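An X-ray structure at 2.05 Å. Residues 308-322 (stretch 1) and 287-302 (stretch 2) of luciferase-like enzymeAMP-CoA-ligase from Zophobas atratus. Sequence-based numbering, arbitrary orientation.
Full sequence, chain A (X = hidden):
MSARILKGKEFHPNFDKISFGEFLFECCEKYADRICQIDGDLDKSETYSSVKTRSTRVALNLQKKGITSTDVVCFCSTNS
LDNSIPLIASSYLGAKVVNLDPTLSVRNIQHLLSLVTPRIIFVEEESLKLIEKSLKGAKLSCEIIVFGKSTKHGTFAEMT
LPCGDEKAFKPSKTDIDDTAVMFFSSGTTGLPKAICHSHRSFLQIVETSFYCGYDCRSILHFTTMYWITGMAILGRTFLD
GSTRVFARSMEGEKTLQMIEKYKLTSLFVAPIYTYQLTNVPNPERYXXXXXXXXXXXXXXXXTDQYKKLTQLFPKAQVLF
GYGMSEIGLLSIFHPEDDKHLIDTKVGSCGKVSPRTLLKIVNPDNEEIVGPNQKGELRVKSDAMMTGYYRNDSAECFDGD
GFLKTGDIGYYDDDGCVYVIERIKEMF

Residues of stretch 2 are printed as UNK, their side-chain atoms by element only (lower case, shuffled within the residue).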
# COMPACT_ATOMS: atom_id res chain seq x y z
N LYS A 308 1.32 26.48 -3.23
CA LYS A 308 0.48 26.79 -2.08
C LYS A 308 0.72 25.80 -0.94
O LYS A 308 0.74 26.20 0.22
CB LYS A 308 -1.01 26.81 -2.46
CG LYS A 308 -1.46 28.06 -3.21
CD LYS A 308 -2.98 28.14 -3.28
CE LYS A 308 -3.47 29.38 -4.03
NZ LYS A 308 -3.92 29.09 -5.42
N LEU A 309 0.91 24.53 -1.29
CA LEU A 309 1.18 23.51 -0.28
C LEU A 309 2.52 23.71 0.43
O LEU A 309 2.61 23.50 1.64
CB LEU A 309 1.11 22.10 -0.90
CG LEU A 309 -0.31 21.61 -1.21
CD1 LEU A 309 -0.27 20.38 -2.11
CD2 LEU A 309 -1.08 21.32 0.07
N THR A 310 3.55 24.13 -0.30
CA THR A 310 4.86 24.39 0.32
C THR A 310 4.78 25.60 1.25
O THR A 310 5.48 25.66 2.26
CB THR A 310 5.98 24.62 -0.71
OG1 THR A 310 5.62 25.72 -1.56
CG2 THR A 310 6.20 23.39 -1.55
N GLN A 311 3.93 26.56 0.91
CA GLN A 311 3.69 27.73 1.77
C GLN A 311 2.93 27.33 3.03
O GLN A 311 3.26 27.79 4.12
CB GLN A 311 2.92 28.81 1.02
CG GLN A 311 3.67 29.40 -0.17
CD GLN A 311 2.83 30.40 -0.93
OE1 GLN A 311 2.16 30.06 -1.91
NE2 GLN A 311 2.84 31.64 -0.47
N LEU A 312 1.93 26.48 2.88
CA LEU A 312 1.16 26.00 4.03
C LEU A 312 2.05 25.23 5.01
O LEU A 312 1.91 25.36 6.23
CB LEU A 312 0.01 25.11 3.55
CG LEU A 312 -0.88 24.49 4.63
CD1 LEU A 312 -1.42 25.55 5.57
CD2 LEU A 312 -2.03 23.71 3.98
N PHE A 313 2.98 24.45 4.46
CA PHE A 313 3.90 23.63 5.25
C PHE A 313 5.33 24.05 4.95
O PHE A 313 6.02 23.40 4.17
CB PHE A 313 3.73 22.15 4.89
CG PHE A 313 2.35 21.63 5.11
CD1 PHE A 313 1.87 21.45 6.40
CD2 PHE A 313 1.53 21.28 4.04
CE1 PHE A 313 0.59 20.96 6.62
CE2 PHE A 313 0.26 20.79 4.25
CZ PHE A 313 -0.21 20.63 5.54
N PRO A 314 5.79 25.15 5.58
CA PRO A 314 7.10 25.72 5.25
C PRO A 314 8.30 24.84 5.65
O PRO A 314 9.33 24.90 4.99
CB PRO A 314 7.12 27.05 6.01
CG PRO A 314 6.16 26.87 7.13
CD PRO A 314 5.12 25.90 6.66
N LYS A 315 8.17 24.02 6.69
CA LYS A 315 9.24 23.09 7.09
C LYS A 315 9.18 21.75 6.35
O LYS A 315 10.03 20.89 6.57
CB LYS A 315 9.22 22.85 8.61
CG LYS A 315 9.91 23.92 9.45
CD LYS A 315 9.00 25.11 9.71
CE LYS A 315 9.67 26.19 10.55
NZ LYS A 315 10.04 25.71 11.91
N ALA A 316 8.20 21.56 5.47
CA ALA A 316 8.04 20.30 4.76
C ALA A 316 8.47 20.38 3.30
O ALA A 316 8.63 21.46 2.74
CB ALA A 316 6.58 19.85 4.83
N GLN A 317 8.67 19.21 2.69
CA GLN A 317 8.75 19.09 1.24
C GLN A 317 7.47 18.41 0.74
O GLN A 317 6.89 17.59 1.46
CB GLN A 317 9.97 18.26 0.84
CG GLN A 317 11.30 18.98 1.01
CD GLN A 317 12.49 18.04 0.89
OE1 GLN A 317 12.51 16.97 1.50
NE2 GLN A 317 13.49 18.44 0.10
N VAL A 318 7.04 18.75 -0.47
CA VAL A 318 5.95 18.05 -1.13
C VAL A 318 6.55 17.08 -2.14
O VAL A 318 7.27 17.48 -3.05
CB VAL A 318 5.00 19.02 -1.87
CG1 VAL A 318 3.93 18.24 -2.64
CG2 VAL A 318 4.34 19.99 -0.90
N LEU A 319 6.24 15.79 -1.99
CA LEU A 319 6.81 14.76 -2.85
C LEU A 319 5.72 14.09 -3.68
O LEU A 319 4.93 13.30 -3.16
CB LEU A 319 7.56 13.71 -2.02
CG LEU A 319 8.79 14.18 -1.24
CD1 LEU A 319 9.44 13.00 -0.53
CD2 LEU A 319 9.80 14.88 -2.13
N PHE A 320 5.69 14.42 -4.97
CA PHE A 320 4.76 13.84 -5.91
C PHE A 320 5.42 12.63 -6.55
O PHE A 320 6.42 12.77 -7.24
CB PHE A 320 4.39 14.87 -6.99
CG PHE A 320 3.31 14.42 -7.94
CD1 PHE A 320 3.60 13.56 -8.99
CD2 PHE A 320 2.01 14.86 -7.79
CE1 PHE A 320 2.61 13.15 -9.87
CE2 PHE A 320 1.02 14.46 -8.66
CZ PHE A 320 1.32 13.60 -9.70
N GLY A 321 4.85 11.44 -6.31
CA GLY A 321 5.40 10.19 -6.83
C GLY A 321 4.51 9.49 -7.84
O GLY A 321 3.39 9.93 -8.14
N TYR A 322 5.03 8.38 -8.37
CA TYR A 322 4.37 7.57 -9.38
C TYR A 322 4.58 6.09 -9.07
O TYR A 322 5.71 5.65 -8.85
CB TYR A 322 4.96 7.91 -10.74
CG TYR A 322 4.61 6.98 -11.88
CD1 TYR A 322 3.29 6.74 -12.24
CD2 TYR A 322 5.62 6.39 -12.64
CE1 TYR A 322 2.98 5.91 -13.31
CE2 TYR A 322 5.31 5.56 -13.71
CZ TYR A 322 3.99 5.32 -14.04
OH TYR A 322 3.71 4.51 -15.10
N UNK A 287 -0.12 24.71 15.01
CA UNK A 287 1.31 24.43 15.08
C UNK A 287 1.59 23.24 14.17
O UNK A 287 1.30 22.09 14.52
o UNK A 287 3.95 23.83 15.67
c UNK A 287 1.72 24.13 16.52
c UNK A 287 3.19 23.77 16.65
o UNK A 287 3.59 23.40 17.77
N UNK A 288 2.15 23.52 13.00
CA UNK A 288 2.44 22.51 12.00
C UNK A 288 3.94 22.25 11.87
O UNK A 288 4.37 21.67 10.88
c UNK A 288 0.08 23.91 9.23
c UNK A 288 -0.49 22.26 11.04
c UNK A 288 1.90 22.96 10.64
c UNK A 288 0.43 23.40 10.62
N UNK A 289 4.72 22.67 12.86
CA UNK A 289 6.19 22.63 12.74
C UNK A 289 6.79 21.22 12.71
O UNK A 289 7.93 21.06 12.29
o UNK A 289 6.53 22.96 15.13
c UNK A 289 6.86 23.46 13.85
N UNK A 290 6.03 20.22 13.16
CA UNK A 290 6.48 18.82 13.11
C UNK A 290 6.45 18.23 11.70
O UNK A 290 7.09 17.21 11.44
c UNK A 290 5.61 17.96 14.03
o UNK A 290 4.29 17.81 13.49
N UNK A 291 5.69 18.84 10.80
CA UNK A 291 5.39 18.24 9.50
C UNK A 291 6.56 18.39 8.54
O UNK A 291 7.06 19.49 8.34
c UNK A 291 3.56 18.11 7.76
c UNK A 291 3.66 18.60 6.46
c UNK A 291 3.11 17.90 5.40
c UNK A 291 2.34 16.21 6.91
c UNK A 291 4.14 18.88 8.91
c UNK A 291 2.46 16.70 5.63
c UNK A 291 2.89 16.91 7.97
N UNK A 292 6.99 17.28 7.93
CA UNK A 292 8.16 17.27 7.05
C UNK A 292 7.91 16.83 5.61
O UNK A 292 8.72 17.12 4.74
c UNK A 292 9.25 16.37 7.64
c UNK A 292 10.37 19.29 10.94
c UNK A 292 10.75 17.97 8.88
n UNK A 292 10.79 19.68 12.13
n UNK A 292 11.12 18.47 10.20
c UNK A 292 9.77 16.82 9.00
n UNK A 292 9.21 19.73 10.48
N UNK A 293 6.81 16.12 5.35
CA UNK A 293 6.64 15.46 4.07
C UNK A 293 5.18 15.21 3.67
O UNK A 293 4.48 14.43 4.31
s UNK A 293 7.60 13.36 2.48
c UNK A 293 7.41 14.13 4.10
N UNK A 294 4.73 15.87 2.61
CA UNK A 294 3.42 15.61 2.03
C UNK A 294 3.60 14.71 0.80
O UNK A 294 4.14 15.15 -0.21
c UNK A 294 0.55 18.20 1.48
c UNK A 294 0.80 16.05 0.23
c UNK A 294 1.18 16.81 1.49
c UNK A 294 2.71 16.91 1.65
N UNK A 295 3.14 13.47 0.92
CA UNK A 295 3.29 12.47 -0.13
C UNK A 295 2.03 12.44 -0.97
O UNK A 295 0.91 12.41 -0.45
c UNK A 295 3.55 11.09 0.49
c UNK A 295 4.87 10.94 1.26
c UNK A 295 6.03 10.70 0.30
c UNK A 295 4.80 9.84 2.30
N UNK A 296 2.20 12.44 -2.28
CA UNK A 296 1.04 12.49 -3.14
C UNK A 296 1.37 11.93 -4.51
O UNK A 296 2.52 11.63 -4.80
o UNK A 296 -0.84 13.92 -3.77
c UNK A 296 1.39 14.85 -4.08
c UNK A 296 0.48 13.94 -3.23
N UNK A 297 0.34 11.77 -5.32
CA UNK A 297 0.48 11.29 -6.69
C UNK A 297 -0.79 10.58 -7.08
O UNK A 297 -1.70 10.44 -6.25
N UNK A 298 -0.85 10.12 -8.33
CA UNK A 298 -1.99 9.33 -8.80
C UNK A 298 -2.84 10.07 -9.80
O UNK A 298 -3.44 9.46 -10.69
N UNK A 299 -2.93 11.38 -9.63
CA UNK A 299 -3.50 12.27 -10.63
C UNK A 299 -2.56 13.47 -10.66
O UNK A 299 -1.73 13.61 -9.76
o UNK A 299 -4.98 13.26 -8.97
c UNK A 299 -5.87 11.47 -10.32
c UNK A 299 -4.95 12.68 -10.28
N UNK A 300 -2.65 14.34 -11.68
CA UNK A 300 -1.69 15.44 -11.78
C UNK A 300 -1.93 16.57 -10.78
O UNK A 300 -3.08 16.83 -10.40
c UNK A 300 -3.57 14.30 -12.83
c UNK A 300 -3.30 15.60 -13.54
c UNK A 300 -1.89 15.95 -13.21
N UNK A 301 -0.85 17.23 -10.35
CA UNK A 301 -0.95 18.40 -9.48
C UNK A 301 -0.46 19.66 -10.17
O UNK A 301 0.65 19.69 -10.70
c UNK A 301 -0.22 19.41 -7.28
s UNK A 301 0.49 19.15 -5.66
c UNK A 301 -0.15 18.20 -8.20
c UNK A 301 -0.77 18.12 -4.91
N UNK A 302 -1.27 20.71 -10.12
CA UNK A 302 -0.91 22.01 -10.70
C UNK A 302 0.21 22.66 -9.91
O UNK A 302 0.31 22.49 -8.69
o UNK A 302 -2.27 23.60 -9.45
c UNK A 302 -2.12 22.95 -10.71
O HOH W 1 1.25 9.74 -9.75

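Position 287 carries two carbons, the second bearing two oxygens, and lies out of reach of stretch 1: Asp287. Position 288 has four carbons forked at the second, one tip 4.0 Å from Phe313 CE1; it is Leu288, with CD1 making that contact. Positions 289 and 290 each hold one carbon and one oxygen, hence Ser289 and Ser290; Ser289 OG and N both bond to Asp287 OD1, whereas Ser290 points away.

Position 291 shows one carbon and a six-carbon ring without a hydroxyl, so it is Phe291. Its CD2 lies 3.4 Å from Phe313 CD1, over one face of the Phe313 ring, the two planes inclined at 39°. Position 292 has three carbons, a nitrogen, and a carbon with two more nitrogens: Arg292. Its NH1 bonds to Ser289 O (2.6 Å) and sits 3.6 Å from Lys315 CB, so the side chain folds back although its CA-to-CB bond points away.

At 293 a single carbon carries sulfur, 3.5 Å from Leu319 CD1: Cys293. Position 294, four carbons forked at the second, is Leu294; its CD1 reaches both Leu309 CD2 and Phe313 CE2 at 3.8 Å. Position 295 has the same forked outline, and is Leu295, with CD2 4.1 Å from Leu319 CB. At 296 one carbon bears an oxygen and a carbon, giving Thr296; CG2 is 3.8 Å from Phe320 CD2, while OG1 is satisfied elsewhere in the structure.

Positions 297 and 298 lack side-chain atoms: Gly297 and Gly298. A CB on Gly297 would fall 2.2 Å from Gly321 O, and the backbone angles of both residues call for glycine. Position 299, with oxygen and carbon on one carbon, is Thr299, whose backbone O lies 3.1 Å from Phe320 CZ at the ring edge. Three carbons closing onto the backbone nitrogen make 300 Pro300. The unbranched chain at 301, two carbons, sulfur and carbon, is Met301, its CE 3.6 Å from Leu309 CD1. Position 302, one carbon and one oxygen, is Ser302, an N-cap outside the contact.

The contact is a parallel strand pairing. Gln317 N to Arg292 O (2.9 Å), Leu294 N to Gln317 O (3.0 Å), Leu319 N to Leu294 O (2.8 Å), Thr296 N to Leu319 O (3.0 Å) and Gly321 N to Thr296 O (2.8 Å) form its ladder. Leu294 packs beneath the helix end, while Gly297 CA lies over the Phe320 ring, 3.9 Å from its centroid. Beyond the ladder, one water bridges Gly298 N and Gly321 O.

Stretch 2, residues 287-302: DLSSFRCLLTGGTPMS
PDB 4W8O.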